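Local atomic coordinates of chemotaxis protein CheX (Desulfovibrio desulfuricans subsp. desulfuricans str. G20, PDB entry 3HM4), a protein that probably dephosphorylates the phosphorylated response regulator CheY in bacterial chemotaxis. Residues A10-V14 / A103-L107; D45-V49 / P119-M123. All blocks are in the same frame, centred on the assembly; numbering follows the deposited sequence.

Interaction 1: residues A10-V14 / A103-L107; sequences AKPFV and ARAAL
Two helices laid side by side over an antiparallel beta-sheet can close their gap by fitting larger side chains against alanines, and this pair in the helical layer of the CheX fold is an example. Residues 10-14, in the first turn or so of helix 10-25, run roughly antiparallel to residues 103-107 near the end of the long helix 84-109: the axes approach to 8.4 Å at 144°, and Phe13 and Ala103 bring their CA atoms to 5.1 Å. One helix offers Ala103 and Ala106 as hollows beside the larger Leu107; Pro12 and Phe13 of the other fit against them. Pro12 CB lies 3.6 Å from Ala106 CB, and Pro12 CG 3.8 Å from Leu107 CD2. Ala103, only a methyl deep, lets the backbones close in until Pro12 O lies 3.8 Å from Ala103 CA. The Phe13 side chain (chi1 m, chi2 -85°) starts sideways, and Leu107 (m, t) reaches back to meet it; beyond the contact the same ring stacks on Phe153 of the sheet. No hydrogen bond joins the segments. Set obliquely to both neighbours, the ring brings Phe13 CD1 4.0 Å from Ala103 CB and Phe13 CZ 3.8 Å from Leu107 CD1.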
loop_
_atom_site.group_PDB
_atom_site.type_symbol
_atom_site.label_atom_id
_atom_site.label_comp_id
_atom_site.label_asym_id
_atom_site.label_seq_id
_atom_site.Cartn_x
_atom_site.Cartn_y
_atom_site.Cartn_z
ATOM N N ALA A 10 16.495 -11.657 1.616
ATOM C CA ALA A 10 15.155 -12.177 1.922
ATOM C C ALA A 10 15.030 -12.665 3.376
ATOM O O ALA A 10 13.960 -12.503 3.962
ATOM C CB ALA A 10 14.820 -13.323 0.963
ATOM N N LYS A 11 16.103 -13.164 4.000
ATOM C CA LYS A 11 15.987 -13.783 5.341
ATOM C C LYS A 11 15.319 -12.934 6.436
ATOM O O LYS A 11 14.417 -13.420 7.101
ATOM C CB LYS A 11 17.349 -14.327 5.841
ATOM C CG LYS A 11 17.257 -15.121 7.169
ATOM N N PRO A 12 15.732 -11.658 6.607
ATOM C CA PRO A 12 15.079 -10.887 7.667
ATOM C C PRO A 12 13.563 -10.718 7.475
ATOM O O PRO A 12 12.802 -10.719 8.463
ATOM C CB PRO A 12 15.831 -9.538 7.655
ATOM C CG PRO A 12 16.561 -9.521 6.419
ATOM C CD PRO A 12 16.904 -10.937 6.084
ATOM N N PHE A 13 13.127 -10.626 6.206
ATOM C CA PHE A 13 11.703 -10.514 5.917
ATOM C C PHE A 13 10.981 -11.841 6.157
ATOM O O PHE A 13 9.893 -11.863 6.742
ATOM C CB PHE A 13 11.484 -10.079 4.459
ATOM C CG PHE A 13 12.098 -8.747 4.126
ATOM C CD1 PHE A 13 11.421 -7.571 4.386
ATOM C CD2 PHE A 13 13.370 -8.673 3.575
ATOM C CE1 PHE A 13 11.982 -6.351 4.085
ATOM C CE2 PHE A 13 13.932 -7.458 3.262
ATOM C CZ PHE A 13 13.244 -6.290 3.534
ATOM N N VAL A 14 11.618 -12.935 5.747
ATOM C CA VAL A 14 11.041 -14.274 5.892
ATOM C C VAL A 14 10.946 -14.650 7.390
ATOM O O VAL A 14 9.887 -15.089 7.856
ATOM C CB VAL A 14 11.836 -15.340 5.107
ATOM C CG1 VAL A 14 11.284 -16.759 5.353
ATOM C CG2 VAL A 14 11.804 -15.017 3.602
ATOM N N ALA A 103 11.283 -7.074 10.852
ATOM C CA ALA A 103 12.172 -7.139 9.686
ATOM C C ALA A 103 13.164 -5.983 9.764
ATOM O O ALA A 103 14.367 -6.179 9.516
ATOM C CB ALA A 103 11.369 -7.088 8.381
ATOM N N ARG A 104 12.665 -4.791 10.114
ATOM C CA ARG A 104 13.570 -3.631 10.220
ATOM C C ARG A 104 14.541 -3.749 11.397
ATOM O O ARG A 104 15.698 -3.353 11.258
ATOM C CB ARG A 104 12.782 -2.325 10.242
ATOM C CG ARG A 104 12.092 -2.062 8.923
ATOM C CD ARG A 104 11.324 -0.763 8.863
ATOM N NE ARG A 104 10.217 -0.740 9.811
ATOM C CZ ARG A 104 10.180 -0.134 10.994
ATOM N NH1 ARG A 104 11.184 0.627 11.398
ATOM N NH2 ARG A 104 9.086 -0.236 11.747
ATOM N N ALA A 105 14.110 -4.367 12.505
ATOM C CA ALA A 105 15.039 -4.611 13.621
ATOM C C ALA A 105 16.157 -5.545 13.144
ATOM O O ALA A 105 17.340 -5.296 13.414
ATOM C CB ALA A 105 14.325 -5.191 14.834
ATOM N N ALA A 106 15.810 -6.603 12.399
ATOM C CA ALA A 106 16.814 -7.549 11.833
ATOM C C ALA A 106 17.773 -6.873 10.846
ATOM O O ALA A 106 18.977 -7.105 10.860
ATOM C CB ALA A 106 16.150 -8.767 11.195
ATOM N N LEU A 107 17.210 -6.028 9.987
ATOM C CA LEU A 107 18.021 -5.264 9.053
ATOM C C LEU A 107 18.966 -4.301 9.798
ATOM O O LEU A 107 20.127 -4.158 9.385
ATOM C CB LEU A 107 17.116 -4.540 8.040
ATOM C CG LEU A 107 16.468 -5.442 6.991
ATOM C CD1 LEU A 107 15.249 -4.723 6.395
ATOM C CD2 LEU A 107 17.456 -5.887 5.910
#

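Interaction 2: residues D45-V49 / P119-M123; sequences DVSAV and PSVIM
Asp45 opens the first segment where the chain turns a corner, and with Val46 it faces Phe64 of strand 58-64 in a classic beta bulge. Its CB points away from residues 119-123, and its carboxylate takes the backbone NH groups of Lys66 and Gly126. Val46 forms a non-hydrogen-bonded pair with Met123, a selenomethionine, CA to CA 4.7 Å; with chi1 t, Val46 CG1 also lies 4.1 Å from Val121 CG1. Ser47 and Ile122 form a hydrogen-bonded pair: Ser47 N to Ile122 O is 2.9 Å, and Ile122 N to Ser47 O is 2.7 Å. The Ser47 hydroxyl meets His127 and Thr63 instead. These are neighbouring antiparallel strands, their short axes 4.6 Å apart and 156° from one another, in the six-stranded sheet of the CheX fold. Strand 115-123 is outermost within the chain, yet residues 120-123 pair antiparallel with a strand of the second subunit, carrying the sheet across the dimer interface. Ala48 follows, non-hydrogen-bonded with Val121 (CA to CA 4.3 Å); their side chains share a face with Val46 and Met123, and on it Ala48 packs against Val92 and Thr96 of helix 84-109. Val49 makes a second hydrogen-bonded pair, with Ser120: Val49 N to Ser120 O and Ser120 N to Val49 O are both 2.9 Å. On the face of Ser47 and Ser120, Val49 CG1, placed by chi1 p, approaches Ile122 CD1 to 4.1 Å.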
loop_
_atom_site.group_PDB
_atom_site.type_symbol
_atom_site.label_atom_id
_atom_site.label_comp_id
_atom_site.label_asym_id
_atom_site.label_seq_id
_atom_site.Cartn_x
_atom_site.Cartn_y
_atom_site.Cartn_z
ATOM N N ASP A 45 -6.989 -12.104 -1.881
ATOM C CA ASP A 45 -8.282 -11.803 -1.263
ATOM C C ASP A 45 -8.226 -10.791 -0.124
ATOM O O ASP A 45 -9.145 -9.975 0.026
ATOM C CB ASP A 45 -8.937 -13.140 -0.907
ATOM C CG ASP A 45 -8.933 -14.107 -2.092
ATOM O OD1 ASP A 45 -9.155 -13.618 -3.223
ATOM O OD2 ASP A 45 -8.574 -15.297 -1.933
ATOM N N VAL A 46 -7.131 -10.826 0.641
ATOM C CA VAL A 46 -6.805 -9.811 1.628
ATOM C C VAL A 46 -5.314 -9.555 1.447
ATOM O O VAL A 46 -4.533 -10.519 1.447
ATOM C CB VAL A 46 -7.106 -10.205 3.065
ATOM C CG1 VAL A 46 -6.625 -9.082 4.066
ATOM C CG2 VAL A 46 -8.610 -10.498 3.227
ATOM N N SER A 47 -4.923 -8.291 1.268
ATOM C CA SER A 47 -3.523 -7.938 1.234
ATOM C C SER A 47 -3.263 -6.835 2.240
ATOM O O SER A 47 -4.172 -6.115 2.654
ATOM C CB SER A 47 -3.076 -7.459 -0.140
ATOM O OG SER A 47 -3.229 -8.458 -1.143
ATOM N N ALA A 48 -1.990 -6.684 2.570
ATOM C CA ALA A 48 -1.534 -5.539 3.353
ATOM C C ALA A 48 -0.212 -5.092 2.786
ATOM O O ALA A 48 0.534 -5.904 2.233
ATOM C CB ALA A 48 -1.439 -5.834 4.823
ATOM N N VAL A 49 0.089 -3.813 2.947
ATOM C CA VAL A 49 1.305 -3.251 2.405
ATOM C C VAL A 49 1.801 -2.155 3.309
ATOM O O VAL A 49 0.992 -1.405 3.867
ATOM C CB VAL A 49 1.115 -2.774 0.940
ATOM C CG1 VAL A 49 0.052 -1.692 0.807
ATOM C CG2 VAL A 49 2.441 -2.338 0.314
ATOM N N PRO A 119 0.810 0.872 7.794
ATOM C CA PRO A 119 0.271 -0.063 6.801
ATOM C C PRO A 119 -1.097 0.335 6.262
ATOM O O PRO A 119 -1.817 1.121 6.859
ATOM C CB PRO A 119 0.143 -1.394 7.584
ATOM C CG PRO A 119 0.971 -1.191 8.812
ATOM C CD PRO A 119 0.888 0.257 9.135
ATOM N N SER A 120 -1.427 -0.296 5.139
ATOM C CA SER A 120 -2.787 -0.287 4.604
ATOM C C SER A 120 -3.201 -1.731 4.344
ATOM O O SER A 120 -2.367 -2.582 4.005
ATOM C CB SER A 120 -2.943 0.527 3.315
ATOM O OG SER A 120 -2.770 1.914 3.560
ATOM N N VAL A 121 -4.497 -1.995 4.515
ATOM C CA VAL A 121 -5.104 -3.301 4.308
ATOM C C VAL A 121 -6.096 -3.195 3.166
ATOM O O VAL A 121 -6.936 -2.279 3.124
ATOM C CB VAL A 121 -5.770 -3.859 5.589
ATOM C CG1 VAL A 121 -6.479 -5.178 5.242
ATOM C CG2 VAL A 121 -4.760 -4.044 6.693
ATOM N N ILE A 122 -5.969 -4.120 2.211
ATOM C CA ILE A 122 -6.774 -4.174 1.017
ATOM C C ILE A 122 -7.675 -5.403 1.061
ATOM O O ILE A 122 -7.229 -6.504 1.383
ATOM C CB ILE A 122 -5.894 -4.223 -0.249
ATOM C CG1 ILE A 122 -5.044 -2.927 -0.362
ATOM C CG2 ILE A 122 -6.727 -4.383 -1.536
ATOM C CD1 ILE A 122 -3.771 -2.979 0.251
HETATM N N MSE A 123 -8.962 -5.219 0.747
HETATM C CA MSE A 123 -9.867 -6.342 0.682
HETATM C C MSE A 123 -10.665 -6.367 -0.609
HETATM O O MSE A 123 -10.961 -5.333 -1.194
HETATM C CB MSE A 123 -10.820 -6.309 1.862
HETATM C CG MSE A 123 -10.153 -6.275 3.241
HETATM SE SE MSE A 123 -11.363 -6.170 4.703
HETATM C CE MSE A 123 -10.433 -4.915 5.789
#

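Overall arrangement
Both contacts are buried, but they show two ways of joining distant parts of one chain. Interaction 1 belongs to the helical layer and relies on apolar side chains; interaction 2 lies within the sheet, where main-chain hydrogen bonds set the register and side chains pack on both faces. Their centres are 20 Å apart, on opposite sides of the chain's centre, and their nearest atoms about 9 Å, so they do not touch. Helix 84-109 relates them: it supplies residues 103-107 and, further back, covers Val46 and Ala48, before the chain continues into strand 115-123. The second subunit reaches interaction 2, whereas interaction 1 is contained within a single chain.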